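Long-range contacts in hydrolase family protein (Deinococcus radiodurans R1, PDB 3CNH), which is a predicted hydrolase of the haloacid dehalogenase-like superfamily, probably acting as a phosphatase, and carries a bound sodium ion in this crystal: residues 38-47 with 60-68; 85-96 with 117-127. All blocks are in the same frame, centred on the assembly; numbering follows the deposited sequence.

Contact 1. Residues 38-47 with 60-68; sequences DFTERHRLAA and YLEQVVFYQ
Val64 is the knob of this contact, set in a hollow lined by Phe39, Arg42, His43 and Ala46. Its two methyls divide the hollow: CG1 comes to 3.5 Å from Phe39 CE1, while CG2 rests on the backbone at Arg42, 3.6 Å from Arg42 O. Val64 CG2 also lies over one face of the Tyr60 ring, and the Ala46 methyl closes the corner where they meet, 3.9 Å from Tyr60 CD2. The Tyr60 ring reaches His43 rim to rim, planes at 87°, and its OH and His43 ND1 share a hydrogen bond of 2.6 Å that runs near the plane of both rings. Trp20 is a second hydrogen-bond partner of that hydroxyl.

At the other end, Arg42 spreads over Tyr67. Its chain, extended from CG to NE, reaches across the ring, and the turn at its last torsion (chi4 -92°) lays the guanidinium flat on one face, Arg42 CZ 3.7 Å from the Tyr67 centroid, a stacked cation-pi pair. Arg42 NH1 donates to Gln63 O (2.8 Å), in the carbonyl plane, and, in the conformer given for Asp38, NE makes a salt bridge to Asp38 OD1 (3.0 Å), bonds that, with the stack, limit how the group can turn. With an alanine here, this face of Tyr67 would probably lose its cover, Gln63 O its donor and Asp38 its cationic mate.

The short helical segments run roughly antiparallel, at 145°, with a closest axis approach of 9.3 Å. A single knob in a hole between two such helices is consistent with the helical cap inserted after the first core strand in many haloacid dehalogenase-like enzymes.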
loop_
_atom_site.group_PDB
_atom_site.type_symbol
_atom_site.label_atom_id
_atom_site.label_comp_id
_atom_site.label_asym_id
_atom_site.label_seq_id
_atom_site.Cartn_x
_atom_site.Cartn_y
_atom_site.Cartn_z
ATOM N N ASP A 38 -21.246 9.445 10.608
ATOM C CA ASP A 38 -21.592 8.038 10.862
ATOM C C ASP A 38 -20.665 7.156 10.023
ATOM O O ASP A 38 -20.112 6.168 10.501
ATOM C CB ASP A 38 -23.075 7.765 10.541
ATOM C CG ASP A 38 -23.621 6.492 11.202
ATOM O OD1 ASP A 38 -22.933 5.879 12.041
ATOM O OD2 ASP A 38 -24.791 6.133 10.905
ATOM N N PHE A 39 -20.470 7.553 8.773
ATOM C CA PHE A 39 -19.604 6.795 7.849
ATOM C C PHE A 39 -18.183 6.717 8.368
ATOM O O PHE A 39 -17.567 5.650 8.407
ATOM C CB PHE A 39 -19.658 7.422 6.436
ATOM C CG PHE A 39 -18.608 6.923 5.478
ATOM C CD1 PHE A 39 -18.721 5.680 4.890
ATOM C CD2 PHE A 39 -17.565 7.720 5.107
ATOM C CE1 PHE A 39 -17.791 5.208 3.995
ATOM C CE2 PHE A 39 -16.634 7.255 4.216
ATOM C CZ PHE A 39 -16.757 5.988 3.657
ATOM N N THR A 40 -17.666 7.861 8.790
ATOM C CA THR A 40 -16.290 7.936 9.273
ATOM C C THR A 40 -16.082 7.092 10.531
ATOM O O THR A 40 -15.079 6.391 10.645
ATOM C CB THR A 40 -15.842 9.387 9.537
ATOM O OG1 THR A 40 -15.754 10.043 8.268
ATOM C CG2 THR A 40 -14.443 9.432 10.188
ATOM N N GLU A 41 -17.043 7.166 11.421
ATOM C CA GLU A 41 -16.949 6.432 12.695
ATOM C C GLU A 41 -16.996 4.916 12.424
ATOM O O GLU A 41 -16.218 4.116 12.973
ATOM C CB GLU A 41 -17.979 6.901 13.712
ATOM C CG GLU A 41 -17.637 6.367 15.070
ATOM C CD GLU A 41 -16.114 6.370 15.312
ATOM O OE1 GLU A 41 -15.512 5.259 15.467
ATOM O OE2 GLU A 41 -15.507 7.473 15.270
ATOM N N ARG A 42 -17.892 4.532 11.536
ATOM C CA ARG A 42 -18.033 3.105 11.179
ATOM C C ARG A 42 -16.811 2.558 10.466
ATOM O O ARG A 42 -16.349 1.445 10.709
ATOM C CB ARG A 42 -19.317 2.857 10.394
ATOM C CG ARG A 42 -20.545 3.016 11.260
ATOM C CD ARG A 42 -21.844 2.994 10.467
ATOM N NE ARG A 42 -23.005 2.945 11.336
ATOM C CZ ARG A 42 -23.583 1.802 11.715
ATOM N NH1 ARG A 42 -23.086 0.658 11.272
ATOM N NH2 ARG A 42 -24.635 1.790 12.505
ATOM N N HIS A 43 -16.247 3.375 9.577
ATOM C CA HIS A 43 -15.046 3.012 8.869
ATOM C C HIS A 43 -13.912 2.822 9.865
ATOM O O HIS A 43 -13.153 1.867 9.771
ATOM C CB HIS A 43 -14.648 4.106 7.844
ATOM C CG HIS A 43 -13.247 3.961 7.353
ATOM N ND1 HIS A 43 -12.904 3.080 6.354
ATOM C CD2 HIS A 43 -12.088 4.498 7.799
ATOM C CE1 HIS A 43 -11.595 3.111 6.174
ATOM N NE2 HIS A 43 -11.072 3.959 7.040
ATOM N N ARG A 44 -13.795 3.743 10.818
ATOM C CA ARG A 44 -12.710 3.707 11.819
ATOM C C ARG A 44 -12.690 2.361 12.533
ATOM O O ARG A 44 -11.633 1.746 12.760
ATOM C CB ARG A 44 -12.860 4.838 12.852
ATOM C CG ARG A 44 -11.688 4.953 13.810
ATOM C CD ARG A 44 -11.878 6.051 14.869
ATOM N NE ARG A 44 -12.935 5.746 15.837
ATOM C CZ ARG A 44 -12.753 5.015 16.935
ATOM N NH1 ARG A 44 -11.559 4.508 17.204
ATOM N NH2 ARG A 44 -13.757 4.793 17.767
ATOM N N LEU A 45 -13.883 1.921 12.861
ATOM C CA LEU A 45 -14.042 0.663 13.611
ATOM C C LEU A 45 -13.710 -0.565 12.788
ATOM O O LEU A 45 -13.049 -1.477 13.263
ATOM C CB LEU A 45 -15.438 0.497 14.206
ATOM C CG LEU A 45 -15.527 0.752 15.709
ATOM C CD1 LEU A 45 -15.172 2.160 16.049
ATOM C CD2 LEU A 45 -16.919 0.383 16.233
ATOM N N ALA A 46 -14.179 -0.573 11.550
ATOM C CA ALA A 46 -14.087 -1.778 10.694
ATOM C C ALA A 46 -12.857 -1.893 9.838
ATOM O O ALA A 46 -12.420 -2.991 9.479
ATOM C CB ALA A 46 -15.354 -1.915 9.822
ATOM N N ALA A 47 -12.265 -0.748 9.490
ATOM C CA ALA A 47 -11.155 -0.762 8.560
ATOM C C ALA A 47 -9.971 -1.681 8.876
ATOM O O ALA A 47 -9.479 -2.373 7.991
ATOM C CB ALA A 47 -10.679 0.662 8.268
ATOM N N TYR A 60 -17.361 -5.427 5.477
ATOM C CA TYR A 60 -17.020 -4.023 5.738
ATOM C C TYR A 60 -18.125 -3.123 5.207
ATOM O O TYR A 60 -18.650 -2.262 5.913
ATOM C CB TYR A 60 -15.642 -3.699 5.146
ATOM C CG TYR A 60 -15.294 -2.219 5.038
ATOM C CD1 TYR A 60 -15.689 -1.498 3.936
ATOM C CD2 TYR A 60 -14.538 -1.570 6.011
ATOM C CE1 TYR A 60 -15.388 -0.152 3.806
ATOM C CE2 TYR A 60 -14.229 -0.215 5.894
ATOM C CZ TYR A 60 -14.654 0.482 4.776
ATOM O OH TYR A 60 -14.365 1.826 4.635
ATOM N N LEU A 61 -18.522 -3.355 3.959
ATOM C CA LEU A 61 -19.564 -2.492 3.339
ATOM C C LEU A 61 -20.902 -2.585 4.056
ATOM O O LEU A 61 -21.657 -1.595 4.178
ATOM C CB LEU A 61 -19.703 -2.764 1.825
ATOM C CG LEU A 61 -18.519 -2.290 1.000
ATOM C CD1 LEU A 61 -18.802 -2.654 -0.476
ATOM C CD2 LEU A 61 -18.232 -0.799 1.163
ATOM N N GLU A 62 -21.194 -3.766 4.590
ATOM C CA GLU A 62 -22.429 -4.012 5.333
ATOM C C GLU A 62 -22.478 -3.113 6.561
ATOM O O GLU A 62 -23.512 -2.556 6.923
ATOM C CB GLU A 62 -22.518 -5.487 5.775
ATOM C CG GLU A 62 -23.656 -5.786 6.762
ATOM C CD GLU A 62 -25.011 -5.489 6.191
ATOM O OE1 GLU A 62 -25.132 -5.295 4.958
ATOM O OE2 GLU A 62 -25.965 -5.458 6.992
ATOM N N GLN A 63 -21.328 -2.973 7.197
ATOM C CA GLN A 63 -21.274 -2.171 8.429
ATOM C C GLN A 63 -21.101 -0.687 8.196
ATOM O O GLN A 63 -21.631 0.146 8.940
ATOM C CB GLN A 63 -20.144 -2.625 9.342
ATOM C CG GLN A 63 -20.262 -4.069 9.804
ATOM C CD GLN A 63 -19.298 -4.400 10.917
ATOM O OE1 GLN A 63 -18.554 -3.534 11.392
ATOM N NE2 GLN A 63 -19.317 -5.658 11.356
ATOM N N VAL A 64 -20.362 -0.373 7.156
ATOM C CA VAL A 64 -19.933 1.012 6.920
ATOM C C VAL A 64 -20.884 1.829 6.054
ATOM O O VAL A 64 -20.992 3.055 6.211
ATOM C CB VAL A 64 -18.488 1.044 6.413
ATOM C CG1 VAL A 64 -18.075 2.448 6.051
ATOM C CG2 VAL A 64 -17.545 0.469 7.481
ATOM N N VAL A 65 -21.596 1.122 5.168
ATOM C CA VAL A 65 -22.505 1.743 4.215
ATOM C C VAL A 65 -23.910 1.210 4.185
ATOM O O VAL A 65 -24.864 1.977 4.295
ATOM C CB VAL A 65 -21.920 1.682 2.770
ATOM C CG1 VAL A 65 -22.860 2.367 1.786
ATOM C CG2 VAL A 65 -20.554 2.347 2.715
ATOM N N PHE A 66 -24.037 -0.109 4.086
ATOM C CA PHE A 66 -25.347 -0.750 3.886
ATOM C C PHE A 66 -26.013 -1.227 5.165
ATOM O O PHE A 66 -26.611 -2.296 5.219
ATOM C CB PHE A 66 -25.225 -1.854 2.840
ATOM C CG PHE A 66 -24.749 -1.339 1.499
ATOM C CD1 PHE A 66 -25.645 -0.777 0.609
ATOM C CD2 PHE A 66 -23.406 -1.361 1.180
ATOM C CE1 PHE A 66 -25.207 -0.277 -0.607
ATOM C CE2 PHE A 66 -22.955 -0.864 -0.032
ATOM C CZ PHE A 66 -23.867 -0.312 -0.919
ATOM N N TYR A 67 -25.974 -0.344 6.152
ATOM C CA TYR A 67 -26.597 -0.592 7.484
ATOM C C TYR A 67 -27.984 0.012 7.513
ATOM O O TYR A 67 -28.745 -0.091 8.501
ATOM C CB TYR A 67 -25.748 -0.043 8.646
ATOM C CG TYR A 67 -25.422 1.422 8.551
ATOM C CD1 TYR A 67 -26.258 2.378 9.107
ATOM C CD2 TYR A 67 -24.268 1.856 7.897
ATOM C CE1 TYR A 67 -25.963 3.724 9.000
ATOM C CE2 TYR A 67 -23.983 3.190 7.798
ATOM C CZ TYR A 67 -24.826 4.112 8.350
ATOM O OH TYR A 67 -24.517 5.434 8.227
ATOM N N GLN A 68 -28.332 0.641 6.400
ATOM C CA GLN A 68 -29.688 1.185 6.190
ATOM C C GLN A 68 -29.962 1.143 4.696
ATOM O O GLN A 68 -29.027 0.906 3.939
ATOM C CB GLN A 68 -29.842 2.593 6.749
ATOM C CG GLN A 68 -29.000 3.628 6.080
ATOM C CD GLN A 68 -29.203 4.993 6.723
ATOM O OE1 GLN A 68 -28.893 5.191 7.897
ATOM N NE2 GLN A 68 -29.756 5.924 5.965
#

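Contact 2. Residues 85-96 with 117-127; sequences SQPRPEVLALAR and YRIRTFGLGEF
Tyr117 and Ser85 are joined through a water, which donates to Ser85 O and is hydrogen-bonded to Tyr117 OH (2.7 Å). The next residue, Arg118, bends at chi3 (64°), turning its guanidinium back so that NH1 donates to Ser85 OG at 2.8 Å, in the guanidinium plane and nearly straight (163°). The same NH1 also donates to Thr17 O. Phe122 meets Ser85 O at its ring edge, with CZ 3.5 Å from it, and Pro87 CD approaches obliquely, 3.6 Å from Phe122 CE1.

Phe122 O accepts from Arg96 NH2 (2.8 Å), the donor tilted from the carbonyl plane. Gly123, with positive phi, closes the helix in a Schellman motif, and its O takes a bond from a water weakly bound to Arg96 NE. Leu124 CD2 then meets Leu92 CD2 at 4.1 Å in the conformer given for Leu92. Finally, Phe127 lies against helix 89-96: its CE1 is 3.6 Å from Ala95 CB, while Arg96 N lies over one ring face.

The Arg118 side chain is about 5 Å from a phosphate ion, probably from the crystallisation liquor, and about 8 Å from the sodium ion, so the Ser85–Arg118 end of this contact borders the metal-site end of the Rossmann-like haloacid dehalogenase fold.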
loop_
_atom_site.group_PDB
_atom_site.type_symbol
_atom_site.label_atom_id
_atom_site.label_comp_id
_atom_site.label_asym_id
_atom_site.label_seq_id
_atom_site.Cartn_x
_atom_site.Cartn_y
_atom_site.Cartn_z
ATOM N N SER A 85 -8.056 4.997 -7.223
ATOM C CA SER A 85 -6.646 4.618 -7.453
ATOM C C SER A 85 -6.172 5.168 -8.772
ATOM O O SER A 85 -6.746 4.913 -9.809
ATOM C CB SER A 85 -6.464 3.104 -7.405
ATOM O OG SER A 85 -6.660 2.611 -6.081
ATOM N N GLN A 86 -5.115 5.963 -8.687
ATOM C CA GLN A 86 -4.520 6.577 -9.857
ATOM C C GLN A 86 -2.981 6.447 -9.794
ATOM O O GLN A 86 -2.407 6.270 -8.723
ATOM C CB GLN A 86 -4.921 8.035 -9.900
ATOM C CG GLN A 86 -6.437 8.227 -10.011
ATOM C CD GLN A 86 -7.014 7.735 -11.348
ATOM O OE1 GLN A 86 -6.357 7.804 -12.384
ATOM N NE2 GLN A 86 -8.265 7.265 -11.326
ATOM N N PRO A 87 -2.326 6.544 -10.940
ATOM C CA PRO A 87 -0.887 6.386 -10.847
ATOM C C PRO A 87 -0.141 7.606 -10.414
ATOM O O PRO A 87 -0.635 8.730 -10.498
ATOM C CB PRO A 87 -0.484 6.124 -12.319
ATOM C CG PRO A 87 -1.513 6.805 -13.108
ATOM C CD PRO A 87 -2.798 6.722 -12.320
ATOM N N ARG A 88 1.062 7.344 -9.917
ATOM C CA ARG A 88 2.073 8.387 -9.656
ATOM C C ARG A 88 3.126 8.155 -10.741
ATOM O O ARG A 88 4.097 7.444 -10.524
ATOM C CB ARG A 88 2.690 8.244 -8.272
ATOM C CG ARG A 88 1.752 8.579 -7.151
ATOM C CD ARG A 88 1.533 10.070 -7.060
ATOM N NE ARG A 88 0.516 10.363 -6.064
ATOM C CZ ARG A 88 0.757 10.418 -4.762
ATOM N NH1 ARG A 88 1.984 10.205 -4.323
ATOM N NH2 ARG A 88 -0.224 10.661 -3.901
ATOM N N PRO A 89 2.924 8.745 -11.949
ATOM C CA PRO A 89 3.728 8.450 -13.104
ATOM C C PRO A 89 5.233 8.440 -12.983
ATOM O O PRO A 89 5.871 7.527 -13.479
ATOM C CB PRO A 89 3.270 9.493 -14.130
ATOM C CG PRO A 89 1.935 9.926 -13.682
ATOM C CD PRO A 89 1.971 9.845 -12.211
ATOM N N GLU A 90 5.793 9.450 -12.343
ATOM C CA GLU A 90 7.253 9.543 -12.278
ATOM C C GLU A 90 7.868 8.446 -11.405
ATOM O O GLU A 90 8.915 7.878 -11.745
ATOM C CB GLU A 90 7.723 10.930 -11.823
ATOM C CG GLU A 90 7.268 12.092 -12.704
ATOM C CD GLU A 90 7.599 13.463 -12.086
ATOM O OE1 GLU A 90 7.893 13.541 -10.862
ATOM O OE2 GLU A 90 7.552 14.470 -12.822
ATOM N N VAL A 91 7.230 8.163 -10.286
ATOM C CA VAL A 91 7.749 7.132 -9.360
ATOM C C VAL A 91 7.556 5.752 -9.984
ATOM O O VAL A 91 8.413 4.861 -9.924
ATOM C CB VAL A 91 7.188 7.239 -7.956
ATOM C CG1 VAL A 91 7.679 6.066 -7.139
ATOM C CG2 VAL A 91 7.621 8.557 -7.351
ATOM N N LEU A 92 6.409 5.583 -10.612
ATOM C CA LEU A 92 6.136 4.340 -11.369
ATOM C C LEU A 92 7.180 4.055 -12.369
ATOM O O LEU A 92 7.678 2.940 -12.505
ATOM C CB LEU A 92 4.844 4.409 -12.166
ATOM C CG LEU A 92 3.648 3.987 -11.358
ATOM C CD1 LEU A 92 2.362 4.296 -12.070
ATOM C CD2 LEU A 92 3.751 2.499 -11.065
ATOM N N ALA A 93 7.520 5.087 -13.124
ATOM C CA ALA A 93 8.502 4.951 -14.173
ATOM C C ALA A 93 9.856 4.548 -13.602
ATOM O O ALA A 93 10.584 3.749 -14.173
ATOM C CB ALA A 93 8.625 6.259 -15.001
ATOM N N LEU A 94 10.185 5.119 -12.460
ATOM C CA LEU A 94 11.471 4.819 -11.796
ATOM C C LEU A 94 11.502 3.346 -11.386
ATOM O O LEU A 94 12.472 2.604 -11.603
ATOM C CB LEU A 94 11.642 5.697 -10.550
ATOM C CG LEU A 94 12.806 5.374 -9.609
ATOM C CD1 LEU A 94 14.156 5.448 -10.290
ATOM C CD2 LEU A 94 12.767 6.293 -8.356
ATOM N N ALA A 95 10.410 2.956 -10.766
ATOM C CA ALA A 95 10.292 1.572 -10.253
ATOM C C ALA A 95 10.355 0.590 -11.419
ATOM O O ALA A 95 11.029 -0.431 -11.363
ATOM C CB ALA A 95 9.035 1.373 -9.430
ATOM N N ARG A 96 9.677 0.932 -12.506
ATOM C CA ARG A 96 9.679 0.054 -13.696
ATOM C C ARG A 96 11.090 -0.117 -14.230
ATOM O O ARG A 96 11.500 -1.191 -14.681
ATOM C CB ARG A 96 8.707 0.576 -14.800
ATOM C CG ARG A 96 7.225 0.375 -14.453
ATOM C CD ARG A 96 6.163 1.013 -15.440
ATOM N NE ARG A 96 4.793 0.678 -14.993
ATOM C CZ ARG A 96 3.675 1.326 -15.312
ATOM N NH1 ARG A 96 3.711 2.438 -16.026
ATOM N NH2 ARG A 96 2.502 0.896 -14.835
ATOM N N TYR A 117 -7.107 -5.122 -7.501
ATOM C CA TYR A 117 -7.531 -4.202 -8.570
ATOM C C TYR A 117 -6.369 -3.300 -8.971
ATOM O O TYR A 117 -6.106 -3.051 -10.141
ATOM C CB TYR A 117 -8.730 -3.346 -8.123
ATOM C CG TYR A 117 -8.982 -2.182 -9.040
ATOM C CD1 TYR A 117 -9.788 -2.324 -10.161
ATOM C CD2 TYR A 117 -8.408 -0.945 -8.801
ATOM C CE1 TYR A 117 -10.011 -1.268 -11.023
ATOM C CE2 TYR A 117 -8.609 0.128 -9.671
ATOM C CZ TYR A 117 -9.431 -0.048 -10.778
ATOM O OH TYR A 117 -9.685 0.973 -11.634
ATOM N N ARG A 118 -5.639 -2.827 -7.974
ATOM C CA ARG A 118 -4.527 -1.877 -8.209
ATOM C C ARG A 118 -3.389 -2.571 -8.948
ATOM O O ARG A 118 -2.827 -2.055 -9.901
ATOM C CB ARG A 118 -4.063 -1.260 -6.875
ATOM C CG ARG A 118 -5.055 -0.179 -6.401
ATOM C CD ARG A 118 -5.062 0.022 -4.899
ATOM N NE ARG A 118 -3.812 0.516 -4.323
ATOM C CZ ARG A 118 -3.511 1.799 -4.166
ATOM N NH1 ARG A 118 -4.276 2.752 -4.677
ATOM N NH2 ARG A 118 -2.365 2.116 -3.563
ATOM N N ILE A 119 -3.122 -3.791 -8.525
ATOM C CA ILE A 119 -2.018 -4.560 -9.120
ATOM C C ILE A 119 -2.299 -4.833 -10.575
ATOM O O ILE A 119 -1.448 -4.621 -11.464
ATOM C CB ILE A 119 -1.777 -5.874 -8.329
ATOM C CG1 ILE A 119 -1.194 -5.537 -6.958
ATOM C CG2 ILE A 119 -0.842 -6.826 -9.071
ATOM C CD1 ILE A 119 -1.325 -6.675 -5.958
ATOM N N ARG A 120 -3.515 -5.266 -10.866
ATOM C CA ARG A 120 -3.851 -5.645 -12.249
ATOM C C ARG A 120 -3.976 -4.411 -13.126
ATOM O O ARG A 120 -3.491 -4.380 -14.259
ATOM C CB ARG A 120 -5.146 -6.468 -12.344
ATOM C CG ARG A 120 -6.406 -5.647 -12.573
ATOM C CD ARG A 120 -7.601 -6.536 -12.950
ATOM N NE ARG A 120 -8.064 -7.232 -11.778
ATOM C CZ ARG A 120 -9.081 -6.831 -11.032
ATOM N NH1 ARG A 120 -9.396 -7.504 -9.953
ATOM N NH2 ARG A 120 -9.776 -5.758 -11.364
ATOM N N THR A 121 -4.627 -3.393 -12.600
ATOM C CA THR A 121 -4.889 -2.180 -13.409
ATOM C C THR A 121 -3.624 -1.447 -13.819
ATOM O O THR A 121 -3.502 -0.934 -14.952
ATOM C CB THR A 121 -5.876 -1.227 -12.661
ATOM O OG1 THR A 121 -7.085 -1.951 -12.393
ATOM C CG2 THR A 121 -6.155 0.035 -13.457
ATOM N N PHE A 122 -2.646 -1.440 -12.927
ATOM C CA PHE A 122 -1.414 -0.676 -13.151
ATOM C C PHE A 122 -0.195 -1.531 -13.462
ATOM O O PHE A 122 0.920 -1.038 -13.533
ATOM C CB PHE A 122 -1.180 0.316 -12.025
ATOM C CG PHE A 122 -2.300 1.288 -11.894
ATOM C CD1 PHE A 122 -2.439 2.315 -12.790
ATOM C CD2 PHE A 122 -3.256 1.132 -10.910
ATOM C CE1 PHE A 122 -3.520 3.200 -12.706
ATOM C CE2 PHE A 122 -4.355 2.006 -10.805
ATOM C CZ PHE A 122 -4.470 3.056 -11.707
ATOM N N GLY A 123 -0.447 -2.815 -13.653
ATOM C CA GLY A 123 0.635 -3.760 -14.015
ATOM C C GLY A 123 1.798 -3.827 -13.041
ATOM O O GLY A 123 2.974 -3.935 -13.443
ATOM N N LEU A 124 1.467 -3.767 -11.759
ATOM C CA LEU A 124 2.499 -3.701 -10.715
ATOM C C LEU A 124 3.375 -4.965 -10.690
ATOM O O LEU A 124 4.533 -4.944 -10.318
ATOM C CB LEU A 124 1.922 -3.391 -9.340
ATOM C CG LEU A 124 1.095 -2.093 -9.251
ATOM C CD1 LEU A 124 0.591 -1.870 -7.808
ATOM C CD2 LEU A 124 1.876 -0.873 -9.784
ATOM N N GLY A 125 2.760 -6.048 -11.104
ATOM C CA GLY A 125 3.402 -7.354 -11.161
ATOM C C GLY A 125 4.462 -7.468 -12.221
ATOM O O GLY A 125 5.218 -8.427 -12.254
ATOM N N GLU A 126 4.570 -6.468 -13.078
ATOM C CA GLU A 126 5.589 -6.525 -14.103
ATOM C C GLU A 126 6.946 -6.276 -13.492
ATOM O O GLU A 126 7.960 -6.765 -13.968
ATOM C CB GLU A 126 5.301 -5.506 -15.208
ATOM C CG GLU A 126 4.021 -5.884 -15.933
ATOM C CD GLU A 126 3.568 -4.858 -16.979
ATOM O OE1 GLU A 126 4.358 -3.955 -17.342
ATOM O OE2 GLU A 126 2.409 -4.980 -17.443
ATOM N N PHE A 127 6.947 -5.558 -12.373
ATOM C CA PHE A 127 8.221 -5.174 -11.742
ATOM C C PHE A 127 8.364 -5.545 -10.265
ATOM O O PHE A 127 9.457 -5.434 -9.700
ATOM C CB PHE A 127 8.536 -3.692 -11.989
ATOM C CG PHE A 127 7.510 -2.743 -11.432
ATOM C CD1 PHE A 127 7.621 -2.264 -10.152
ATOM C CD2 PHE A 127 6.446 -2.314 -12.208
ATOM C CE1 PHE A 127 6.672 -1.383 -9.643
ATOM C CE2 PHE A 127 5.514 -1.436 -11.716
ATOM C CZ PHE A 127 5.621 -0.970 -10.428
HETATM O O HOH W 1 -8.516 3.362 -11.324
HETATM O O HOH W 2 4.146 -1.895 -15.019
#

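Both contacts are partly buried and similar in size, 521 and 518 Å², yet they join different elements. Contact 1 pairs helix 36-51 with helix 57-64 and the turn after it, in the outlying helices, probably the cap, its centre about 21 Å from the chain centre; contact 2 links helix 89-98 and its lead-in with helix 112-122 and the following turn, about 12 Å from that centre, in the core domain against the parallel sheet. Their nearest atoms are about 13 Å apart. Each mixes apolar packing with arginine bonds to backbone carbonyls, but contact 1 adds a stacked cation and, in the conformer given, an ion pair, whereas contact 2 adds bridging waters and has one end near the bound ions.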